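Local structure of histidinol-phosphate aminotransferase (Clostridium acetobutylicum, 3FTB) at residues G158-K163 and P193-V198; D30-I35 and D320-R325; V61-L66 and N243-N248. The protein probably transfers amino groups with the help of pyridoxal 5'-phosphate, as expected of a histidinol-phosphate aminotransferase. All blocks are in the same frame, centred on the assembly; numbering follows the deposited sequence.

Contact 1: G158-K163 and P193-V198; sequences GGLINK and PSSSFV
Two loops that follow neighbouring parallel strands of the large-domain sheet meet here. Segment 158-163 leads from strand 147-151 into helix 163-176, the helix of the beta-alpha-beta crossover to strand 179-183, and segment 193-198 belongs to the long connection beyond that second strand. Packing is densest at Ile161 and Phe197, whose side chains cross at about a right angle. With CG of Phe197 anti to its carbonyl carbon, the tip of the ring reaches Ile161: CZ lies 3.5 Å from Ile161 CG2, and CE1 is 3.7 Å from Ile161 CB. Ile182 of strand 179-183 and Leu170 of helix 163-176 also pack on this ring, so the pair belongs to the layer between helix and sheet. The other side of the contact is looser and polar. Lys163 runs its chain, bent at chi3 (-77°), past the Phe197 ring to the exposed Ser194, setting CE 3.2 Å from Ser194 O, while the Ser194 hydroxyl turns to Asp192. Leu160 sets both methyls against the Ser195 side chain, CD1 3.7 Å from Ser195 OG and CD2 4.0 Å from Ser195 CB. A water joins the two backbones, donating to Ile161 O at 2.7 Å and to Ser195 O at 2.9 Å, the latter carbonyl also accepting from Asn152 ND2.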
loop_
_atom_site.group_PDB
_atom_site.type_symbol
_atom_site.label_atom_id
_atom_site.label_comp_id
_atom_site.label_asym_id
_atom_site.label_seq_id
_atom_site.Cartn_x
_atom_site.Cartn_y
_atom_site.Cartn_z
ATOM N N GLY A 158 -16.541 0.333 -22.827
ATOM C CA GLY A 158 -16.209 -1.077 -22.937
ATOM C C GLY A 158 -15.564 -1.511 -24.244
ATOM O O GLY A 158 -15.693 -2.662 -24.659
ATOM N N GLY A 159 -14.856 -0.598 -24.897
ATOM C CA GLY A 159 -14.246 -0.904 -26.176
ATOM C C GLY A 159 -12.900 -1.600 -26.064
ATOM O O GLY A 159 -12.063 -1.225 -25.242
ATOM N N LEU A 160 -12.693 -2.618 -26.897
ATOM C CA LEU A 160 -11.407 -3.314 -26.991
ATOM C C LEU A 160 -10.548 -2.708 -28.092
ATOM O O LEU A 160 -11.061 -2.360 -29.143
ATOM C CB LEU A 160 -11.623 -4.793 -27.304
ATOM C CG LEU A 160 -12.083 -5.725 -26.189
ATOM C CD1 LEU A 160 -12.634 -7.012 -26.793
ATOM C CD2 LEU A 160 -10.937 -6.022 -25.227
ATOM N N ILE A 161 -9.242 -2.595 -27.854
ATOM C CA ILE A 161 -8.310 -2.144 -28.879
ATOM C C ILE A 161 -8.146 -3.165 -30.026
ATOM O O ILE A 161 -7.644 -4.265 -29.823
ATOM C CB ILE A 161 -6.925 -1.858 -28.283
ATOM C CG1 ILE A 161 -7.000 -0.781 -27.193
ATOM C CG2 ILE A 161 -5.943 -1.455 -29.385
ATOM C CD1 ILE A 161 -5.706 -0.638 -26.400
ATOM N N ASN A 162 -8.584 -2.780 -31.221
ATOM C CA ASN A 162 -8.389 -3.551 -32.449
ATOM C C ASN A 162 -6.912 -3.852 -32.657
ATOM O O ASN A 162 -6.117 -2.949 -32.936
ATOM C CB ASN A 162 -8.960 -2.752 -33.641
ATOM C CG ASN A 162 -8.891 -3.507 -34.972
ATOM O OD1 ASN A 162 -7.840 -4.001 -35.373
ATOM N ND2 ASN A 162 -10.014 -3.553 -35.675
ATOM N N LYS A 163 -6.534 -5.122 -32.511
ATOM C CA LYS A 163 -5.131 -5.484 -32.595
ATOM C C LYS A 163 -4.556 -5.124 -33.958
ATOM O O LYS A 163 -3.543 -4.443 -34.041
ATOM C CB LYS A 163 -4.916 -6.965 -32.285
ATOM C CG LYS A 163 -3.538 -7.272 -31.724
ATOM C CD LYS A 163 -3.248 -8.764 -31.728
ATOM C CE LYS A 163 -3.949 -9.519 -30.606
ATOM N NZ LYS A 163 -3.757 -10.996 -30.796
ATOM N N PRO A 193 -7.705 -14.584 -24.756
ATOM C CA PRO A 193 -6.341 -14.176 -24.476
ATOM C C PRO A 193 -5.815 -13.370 -25.597
ATOM O O PRO A 193 -4.869 -12.649 -25.496
ATOM C CB PRO A 193 -5.596 -15.499 -24.414
ATOM C CG PRO A 193 -6.597 -16.509 -24.176
ATOM C CD PRO A 193 -7.914 -16.010 -24.481
ATOM N N SER A 194 -6.476 -13.469 -26.716
ATOM C CA SER A 194 -6.020 -12.652 -27.785
ATOM C C SER A 194 -6.576 -11.253 -27.726
ATOM O O SER A 194 -6.166 -10.455 -28.499
ATOM C CB SER A 194 -6.024 -13.362 -29.151
ATOM O OG SER A 194 -7.234 -13.267 -29.832
ATOM N N SER A 195 -7.425 -10.971 -26.730
ATOM C CA SER A 195 -7.936 -9.620 -26.473
ATOM C C SER A 195 -6.947 -8.762 -25.701
ATOM O O SER A 195 -6.955 -7.531 -25.841
ATOM C CB SER A 195 -9.281 -9.663 -25.748
ATOM O OG SER A 195 -10.328 -9.899 -26.676
ATOM N N SER A 196 -6.096 -9.407 -24.897
ATOM C CA SER A 196 -5.003 -8.711 -24.212
ATOM C C SER A 196 -3.771 -8.600 -25.096
ATOM O O SER A 196 -3.528 -9.433 -25.963
ATOM C CB SER A 196 -4.629 -9.400 -22.900
ATOM O OG SER A 196 -4.217 -10.727 -23.126
ATOM N N PHE A 197 -2.997 -7.551 -24.869
ATOM C CA PHE A 197 -1.738 -7.376 -25.558
ATOM C C PHE A 197 -0.623 -8.084 -24.813
ATOM O O PHE A 197 0.543 -7.945 -25.176
ATOM C CB PHE A 197 -1.408 -5.891 -25.671
ATOM C CG PHE A 197 -2.128 -5.200 -26.789
ATOM C CD1 PHE A 197 -3.481 -4.900 -26.679
ATOM C CD2 PHE A 197 -1.458 -4.853 -27.955
ATOM C CE1 PHE A 197 -4.152 -4.272 -27.714
ATOM C CE2 PHE A 197 -2.123 -4.221 -28.985
ATOM C CZ PHE A 197 -3.471 -3.932 -28.867
ATOM N N VAL A 198 -0.957 -8.826 -23.759
ATOM C CA VAL A 198 0.088 -9.497 -22.988
ATOM C C VAL A 198 0.938 -10.409 -23.880
ATOM O O VAL A 198 2.153 -10.506 -23.702
ATOM C CB VAL A 198 -0.463 -10.288 -21.775
ATOM C CG1 VAL A 198 -0.867 -9.329 -20.656
ATOM C CG2 VAL A 198 -1.617 -11.213 -22.196
HETATM O O HOH W 1 -8.055 -6.418 -28.238
#

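Contact 2: D30-I35 and D320-R325; sequences DYSSNI and DIVIRR. With PO4 (phosphate ion), chain F.
Asp30 holds CG anti to its backbone N (chi1 -161°), and Ser32 sets OG in the crowded position between its own N and carbonyl carbon (chi1 76°), so one carboxylate oxygen and one hydroxyl face each other two residues apart. Ser32 OG donates to the syn lone pair of Asp30 OD2 at 2.5 Å, and Ser32 N reaches the same OD2 from above the carboxylate plane at 2.9 Å, closing an Asx turn. Doubly gripped, Asp30 OD2 rests against the branched CB of Val322 on the adjacent strand, 3.5 Å away. The turn sits where the short strand 29-30 ends, at the margin of the five-stranded mixed sheet of the small domain; Asp30 and Val322 form a parallel bridge there, and Tyr31 N donates to Val322 O at 2.7 Å, a short but bent bond in the carbonyl plane. That carbonyl is also crowded by Tyr31 CB, 3.0 Å from Val322 O. The Tyr31 ring stacks on Phe350, and its hydroxyl is hydrogen-bonded to Lys346 O and Asn347. Further along, Ser32 CB packs 4.0 Å from Arg324 CB. A bend at chi2 (69°) carries the Arg324 guanidinium to a phosphate ion, probably a crystallisation solute, which lies at the guanidinium edge. Arg324 NE donates to phosphate O4 at 3.2 Å, the NH2 bond to O2 is weak, and Arg338 NH2 holds the same ion.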
loop_
_atom_site.group_PDB
_atom_site.type_symbol
_atom_site.label_atom_id
_atom_site.label_comp_id
_atom_site.label_asym_id
_atom_site.label_seq_id
_atom_site.Cartn_x
_atom_site.Cartn_y
_atom_site.Cartn_z
ATOM N N ASP A 30 -25.896 -1.354 -6.446
ATOM C CA ASP A 30 -24.979 -0.361 -7.015
ATOM C C ASP A 30 -24.554 -0.721 -8.446
ATOM O O ASP A 30 -23.694 -1.578 -8.657
ATOM C CB ASP A 30 -23.749 -0.139 -6.117
ATOM C CG ASP A 30 -23.031 1.188 -6.410
ATOM O OD1 ASP A 30 -22.250 1.647 -5.549
ATOM O OD2 ASP A 30 -23.248 1.779 -7.495
ATOM N N TYR A 31 -25.176 -0.049 -9.416
ATOM C CA TYR A 31 -24.883 -0.242 -10.830
ATOM C C TYR A 31 -23.819 0.737 -11.327
ATOM O O TYR A 31 -23.495 0.778 -12.520
ATOM C CB TYR A 31 -26.176 -0.185 -11.660
ATOM C CG TYR A 31 -26.841 -1.536 -11.682
ATOM C CD1 TYR A 31 -26.725 -2.376 -12.785
ATOM C CD2 TYR A 31 -27.521 -2.007 -10.571
ATOM C CE1 TYR A 31 -27.302 -3.637 -12.788
ATOM C CE2 TYR A 31 -28.104 -3.262 -10.564
ATOM C CZ TYR A 31 -27.990 -4.073 -11.671
ATOM O OH TYR A 31 -28.569 -5.318 -11.656
ATOM N N SER A 32 -23.276 1.521 -10.397
ATOM C CA SER A 32 -22.055 2.264 -10.667
ATOM C C SER A 32 -20.803 1.445 -10.255
ATOM O O SER A 32 -19.662 1.804 -10.589
ATOM C CB SER A 32 -22.101 3.653 -10.013
ATOM O OG SER A 32 -21.885 3.593 -8.616
ATOM N N SER A 33 -21.026 0.325 -9.565
ATOM C CA SER A 33 -19.939 -0.579 -9.200
ATOM C C SER A 33 -19.792 -1.778 -10.151
ATOM O O SER A 33 -20.752 -2.508 -10.420
ATOM C CB SER A 33 -20.138 -1.076 -7.772
ATOM O OG SER A 33 -19.467 -2.306 -7.581
ATOM N N ASN A 34 -18.580 -1.984 -10.653
ATOM C CA ASN A 34 -18.320 -3.073 -11.589
ATOM C C ASN A 34 -17.422 -4.159 -11.002
ATOM O O ASN A 34 -16.409 -4.530 -11.587
ATOM C CB ASN A 34 -17.697 -2.540 -12.880
ATOM C CG ASN A 34 -18.405 -1.304 -13.417
ATOM O OD1 ASN A 34 -17.756 -0.373 -13.881
ATOM N ND2 ASN A 34 -19.731 -1.296 -13.370
ATOM N N ILE A 35 -17.794 -4.670 -9.838
ATOM C CA ILE A 35 -17.086 -5.796 -9.254
ATOM C C ILE A 35 -17.843 -7.057 -9.628
ATOM O O ILE A 35 -19.063 -7.026 -9.776
ATOM C CB ILE A 35 -16.980 -5.687 -7.715
ATOM C CG1 ILE A 35 -16.367 -4.335 -7.312
ATOM C CG2 ILE A 35 -16.182 -6.878 -7.123
ATOM C CD1 ILE A 35 -14.966 -4.057 -7.899
ATOM N N ASP A 320 -33.313 2.795 -4.396
ATOM C CA ASP A 320 -32.058 2.206 -3.921
ATOM C C ASP A 320 -31.316 1.528 -5.058
ATOM O O ASP A 320 -30.750 0.449 -4.894
ATOM C CB ASP A 320 -32.285 1.213 -2.775
ATOM C CG ASP A 320 -32.891 1.866 -1.552
ATOM O OD1 ASP A 320 -32.908 3.117 -1.487
ATOM O OD2 ASP A 320 -33.355 1.128 -0.659
ATOM N N ILE A 321 -31.340 2.166 -6.218
ATOM C CA ILE A 321 -30.511 1.736 -7.327
ATOM C C ILE A 321 -29.616 2.896 -7.768
ATOM O O ILE A 321 -30.092 4.009 -8.031
ATOM C CB ILE A 321 -31.365 1.186 -8.490
ATOM C CG1 ILE A 321 -32.005 -0.141 -8.072
ATOM C CG2 ILE A 321 -30.516 0.997 -9.746
ATOM C CD1 ILE A 321 -33.088 -0.645 -9.015
ATOM N N VAL A 322 -28.315 2.640 -7.817
ATOM C CA VAL A 322 -27.367 3.666 -8.212
ATOM C C VAL A 322 -26.889 3.377 -9.623
ATOM O O VAL A 322 -26.589 2.233 -9.947
ATOM C CB VAL A 322 -26.154 3.703 -7.268
ATOM C CG1 VAL A 322 -25.276 4.918 -7.586
ATOM C CG2 VAL A 322 -26.615 3.731 -5.817
ATOM N N ILE A 323 -26.839 4.406 -10.465
ATOM C CA ILE A 323 -26.179 4.283 -11.765
ATOM C C ILE A 323 -24.997 5.243 -11.851
ATOM O O ILE A 323 -24.689 5.971 -10.901
ATOM C CB ILE A 323 -27.130 4.565 -12.954
ATOM C CG1 ILE A 323 -27.535 6.046 -12.990
ATOM C CG2 ILE A 323 -28.346 3.645 -12.894
ATOM C CD1 ILE A 323 -27.770 6.599 -14.390
ATOM N N ARG A 324 -24.337 5.249 -13.000
ATOM C CA ARG A 324 -23.207 6.145 -13.196
ATOM C C ARG A 324 -23.536 7.198 -14.236
ATOM O O ARG A 324 -23.650 6.906 -15.429
ATOM C CB ARG A 324 -21.946 5.377 -13.597
ATOM C CG ARG A 324 -20.680 6.223 -13.603
ATOM C CD ARG A 324 -20.277 6.623 -12.189
ATOM N NE ARG A 324 -18.854 6.933 -12.102
ATOM C CZ ARG A 324 -18.290 7.997 -12.663
ATOM N NH1 ARG A 324 -19.033 8.847 -13.356
ATOM N NH2 ARG A 324 -16.985 8.207 -12.539
ATOM N N ARG A 325 -23.706 8.423 -13.762
ATOM C CA ARG A 325 -23.871 9.560 -14.638
ATOM C C ARG A 325 -22.522 9.850 -15.262
ATOM O O ARG A 325 -21.528 9.987 -14.568
ATOM C CB ARG A 325 -24.360 10.759 -13.840
ATOM C CG ARG A 325 -25.723 10.529 -13.222
ATOM C CD ARG A 325 -26.007 11.563 -12.174
ATOM N NE ARG A 325 -25.775 12.904 -12.689
ATOM C CZ ARG A 325 -25.823 13.996 -11.938
ATOM N NH1 ARG A 325 -26.088 13.891 -10.643
ATOM N NH2 ARG A 325 -25.602 15.186 -12.478
HETATM P P PO4 F . -15.341 4.514 -12.279
HETATM O O1 PO4 F . -14.331 4.270 -11.179
HETATM O O2 PO4 F . -14.990 5.785 -13.018
HETATM O O3 PO4 F . -15.317 3.348 -13.239
HETATM O O4 PO4 F . -16.721 4.637 -11.672
#

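Contact 3: V61-L66 and N243-N248; sequences VNYRRL and NPWNIN
The backbones approach most closely at Val61 and Trp245, with CA atoms 5.8 Å apart, and each segment has a residue of positive phi, Tyr63 (53°) just before its helix and Trp245 (43°) in its loop. A water ties the backbones together, donating to Val61 O and accepting from Trp245 N at 2.7 Å. Val61 lays CG2 over one face of the indole in a CH-pi contact, 3.8 Å from the centroid of the Trp245 six-membered ring; Pro244 CB touches the same methyl. Tyr63 points its ring across to the other segment, and its OH donates to Ile247 O at 2.9 Å, in the carbonyl plane and on a lone pair. Ile247 CG1 lies over one face of that ring, whereas Trp245 CA comes to its edge, 3.1 Å from Tyr63 OH. On the helix itself, Leu66 CD1 meets Ile247 CG2 at 4.1 Å. Leu83 of strand 80-84 packs on Tyr63, Leu66 and Ile247, and Glu252 of helix 249-257 on Tyr63 and Leu66. Facing the dimer partner, Trp245 O and Asn246 O accept from Arg223 and Asn85 of the second subunit, so the start of helix 64-74 is joined to a loop of the subunit interface.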
loop_
_atom_site.group_PDB
_atom_site.type_symbol
_atom_site.label_atom_id
_atom_site.label_comp_id
_atom_site.label_asym_id
_atom_site.label_seq_id
_atom_site.Cartn_x
_atom_site.Cartn_y
_atom_site.Cartn_z
ATOM N N VAL A 61 11.099 -9.604 0.594
ATOM C CA VAL A 61 11.248 -8.253 0.057
ATOM C C VAL A 61 11.311 -8.255 -1.480
ATOM O O VAL A 61 11.193 -7.206 -2.114
ATOM C CB VAL A 61 12.481 -7.528 0.650
ATOM C CG1 VAL A 61 13.734 -7.832 -0.172
ATOM C CG2 VAL A 61 12.241 -6.030 0.716
ATOM N N ASN A 62 11.499 -9.434 -2.072
ATOM C CA ASN A 62 11.537 -9.574 -3.538
ATOM C C ASN A 62 10.295 -10.247 -4.131
ATOM O O ASN A 62 10.130 -10.288 -5.346
ATOM C CB ASN A 62 12.795 -10.329 -3.998
ATOM C CG ASN A 62 14.066 -9.492 -3.898
ATOM O OD1 ASN A 62 15.161 -10.039 -3.770
ATOM N ND2 ASN A 62 13.926 -8.163 -3.954
ATOM N N TYR A 63 9.439 -10.792 -3.271
ATOM C CA TYR A 63 8.166 -11.403 -3.687
ATOM C C TYR A 63 8.290 -12.469 -4.788
ATOM O O TYR A 63 7.398 -12.587 -5.647
ATOM C CB TYR A 63 7.152 -10.326 -4.119
ATOM C CG TYR A 63 6.659 -9.437 -2.991
ATOM C CD1 TYR A 63 5.750 -9.908 -2.054
ATOM C CD2 TYR A 63 7.106 -8.132 -2.868
ATOM C CE1 TYR A 63 5.306 -9.104 -1.024
ATOM C CE2 TYR A 63 6.666 -7.315 -1.839
ATOM C CZ TYR A 63 5.768 -7.805 -0.920
ATOM O OH TYR A 63 5.335 -6.990 0.103
ATOM N N ARG A 64 9.367 -13.254 -4.752
ATOM C CA ARG A 64 9.618 -14.240 -5.809
ATOM C C ARG A 64 8.458 -15.215 -6.047
ATOM O O ARG A 64 8.134 -15.530 -7.193
ATOM C CB ARG A 64 10.909 -15.026 -5.551
ATOM C CG ARG A 64 11.294 -15.962 -6.708
ATOM C CD ARG A 64 12.456 -16.893 -6.365
ATOM N NE ARG A 64 12.226 -17.571 -5.097
ATOM C CZ ARG A 64 11.694 -18.781 -4.980
ATOM N NH1 ARG A 64 11.352 -19.455 -6.063
ATOM N NH2 ARG A 64 11.510 -19.312 -3.776
ATOM N N ARG A 65 7.837 -15.703 -4.978
ATOM C CA ARG A 65 6.752 -16.670 -5.135
ATOM C C ARG A 65 5.496 -16.015 -5.735
ATOM O O ARG A 65 4.744 -16.636 -6.497
ATOM C CB ARG A 65 6.445 -17.368 -3.810
ATOM C CG ARG A 65 5.576 -18.615 -3.963
ATOM C CD ARG A 65 5.523 -19.456 -2.681
ATOM N NE ARG A 65 4.467 -20.468 -2.739
ATOM C CZ ARG A 65 3.300 -20.383 -2.105
ATOM N NH1 ARG A 65 3.022 -19.332 -1.345
ATOM N NH2 ARG A 65 2.406 -21.357 -2.226
ATOM N N LEU A 66 5.285 -14.747 -5.412
ATOM C CA LEU A 66 4.175 -14.012 -5.998
ATOM C C LEU A 66 4.397 -13.826 -7.509
ATOM O O LEU A 66 3.522 -14.138 -8.337
ATOM C CB LEU A 66 4.026 -12.655 -5.309
ATOM C CG LEU A 66 2.641 -12.005 -5.394
ATOM C CD1 LEU A 66 2.575 -10.794 -4.474
ATOM C CD2 LEU A 66 2.303 -11.614 -6.800
ATOM N N ASN A 243 7.888 1.640 -2.243
ATOM C CA ASN A 243 8.364 1.273 -0.924
ATOM C C ASN A 243 8.354 -0.247 -0.759
ATOM O O ASN A 243 7.362 -0.907 -1.078
ATOM C CB ASN A 243 7.488 1.929 0.137
ATOM C CG ASN A 243 8.196 2.086 1.456
ATOM O OD1 ASN A 243 7.781 1.519 2.466
ATOM N ND2 ASN A 243 9.280 2.853 1.459
ATOM N N PRO A 244 9.469 -0.809 -0.278
ATOM C CA PRO A 244 9.582 -2.251 -0.028
ATOM C C PRO A 244 8.437 -2.744 0.856
ATOM O O PRO A 244 7.856 -1.960 1.604
ATOM C CB PRO A 244 10.915 -2.368 0.699
ATOM C CG PRO A 244 11.708 -1.199 0.185
ATOM C CD PRO A 244 10.716 -0.090 0.027
ATOM N N TRP A 245 8.116 -4.028 0.745
ATOM C CA TRP A 245 6.894 -4.601 1.318
ATOM C C TRP A 245 5.588 -3.786 1.152
ATOM O O TRP A 245 4.807 -3.683 2.096
ATOM C CB TRP A 245 7.112 -4.925 2.792
ATOM C CG TRP A 245 8.335 -5.721 3.034
ATOM C CD1 TRP A 245 8.516 -7.048 2.770
ATOM C CD2 TRP A 245 9.566 -5.249 3.595
ATOM N NE1 TRP A 245 9.787 -7.429 3.130
ATOM C CE2 TRP A 245 10.448 -6.343 3.643
ATOM C CE3 TRP A 245 10.004 -4.007 4.068
ATOM C CZ2 TRP A 245 11.746 -6.234 4.140
ATOM C CZ3 TRP A 245 11.293 -3.901 4.555
ATOM C CH2 TRP A 245 12.148 -5.005 4.588
ATOM N N ASN A 246 5.327 -3.230 -0.028
ATOM C CA ASN A 246 4.078 -2.487 -0.228
ATOM C C ASN A 246 2.848 -3.395 -0.367
ATOM O O ASN A 246 1.713 -2.919 -0.450
ATOM C CB ASN A 246 4.175 -1.574 -1.450
ATOM C CG ASN A 246 4.326 -2.353 -2.744
ATOM O OD1 ASN A 246 5.038 -3.358 -2.804
ATOM N ND2 ASN A 246 3.655 -1.891 -3.786
ATOM N N ILE A 247 3.081 -4.701 -0.403
ATOM C CA ILE A 247 2.022 -5.682 -0.637
ATOM C C ILE A 247 1.750 -6.493 0.622
ATOM O O ILE A 247 2.584 -7.272 1.044
ATOM C CB ILE A 247 2.414 -6.656 -1.783
ATOM C CG1 ILE A 247 2.797 -5.883 -3.042
ATOM C CG2 ILE A 247 1.307 -7.659 -2.081
ATOM C CD1 ILE A 247 1.782 -4.845 -3.453
ATOM N N ASN A 248 0.584 -6.306 1.227
ATOM C CA ASN A 248 0.216 -7.073 2.423
ATOM C C ASN A 248 0.136 -8.581 2.158
ATOM O O ASN A 248 0.022 -9.012 1.010
ATOM C CB ASN A 248 -1.113 -6.573 2.990
ATOM C CG ASN A 248 -2.313 -7.096 2.214
ATOM O OD1 ASN A 248 -2.872 -6.394 1.373
ATOM N ND2 ASN A 248 -2.715 -8.328 2.497
HETATM O O HOH W 2 9.283 -4.897 -1.560
#

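In the fold
Contact 2 lies in the small domain, contact 1 packs loops of the large domain, and contact 3 sits at the subunit interface. The centres of contacts 1 and 2 are 25 Å apart, on opposite sides of the chain's centre, with nearest atoms about 9 Å apart; contact 3 lies 29 Å from contact 1 and 33 Å from contact 2, centre to centre. Along the sequence contact 2 spans the other two. In aminotransferases of this fold a small-domain arginine commonly binds the substrate carboxylate, so the phosphate ion held by Arg324 of contact 2 and by Arg338 may mark such an anion site; contacts 1 and 3 do not touch this ion.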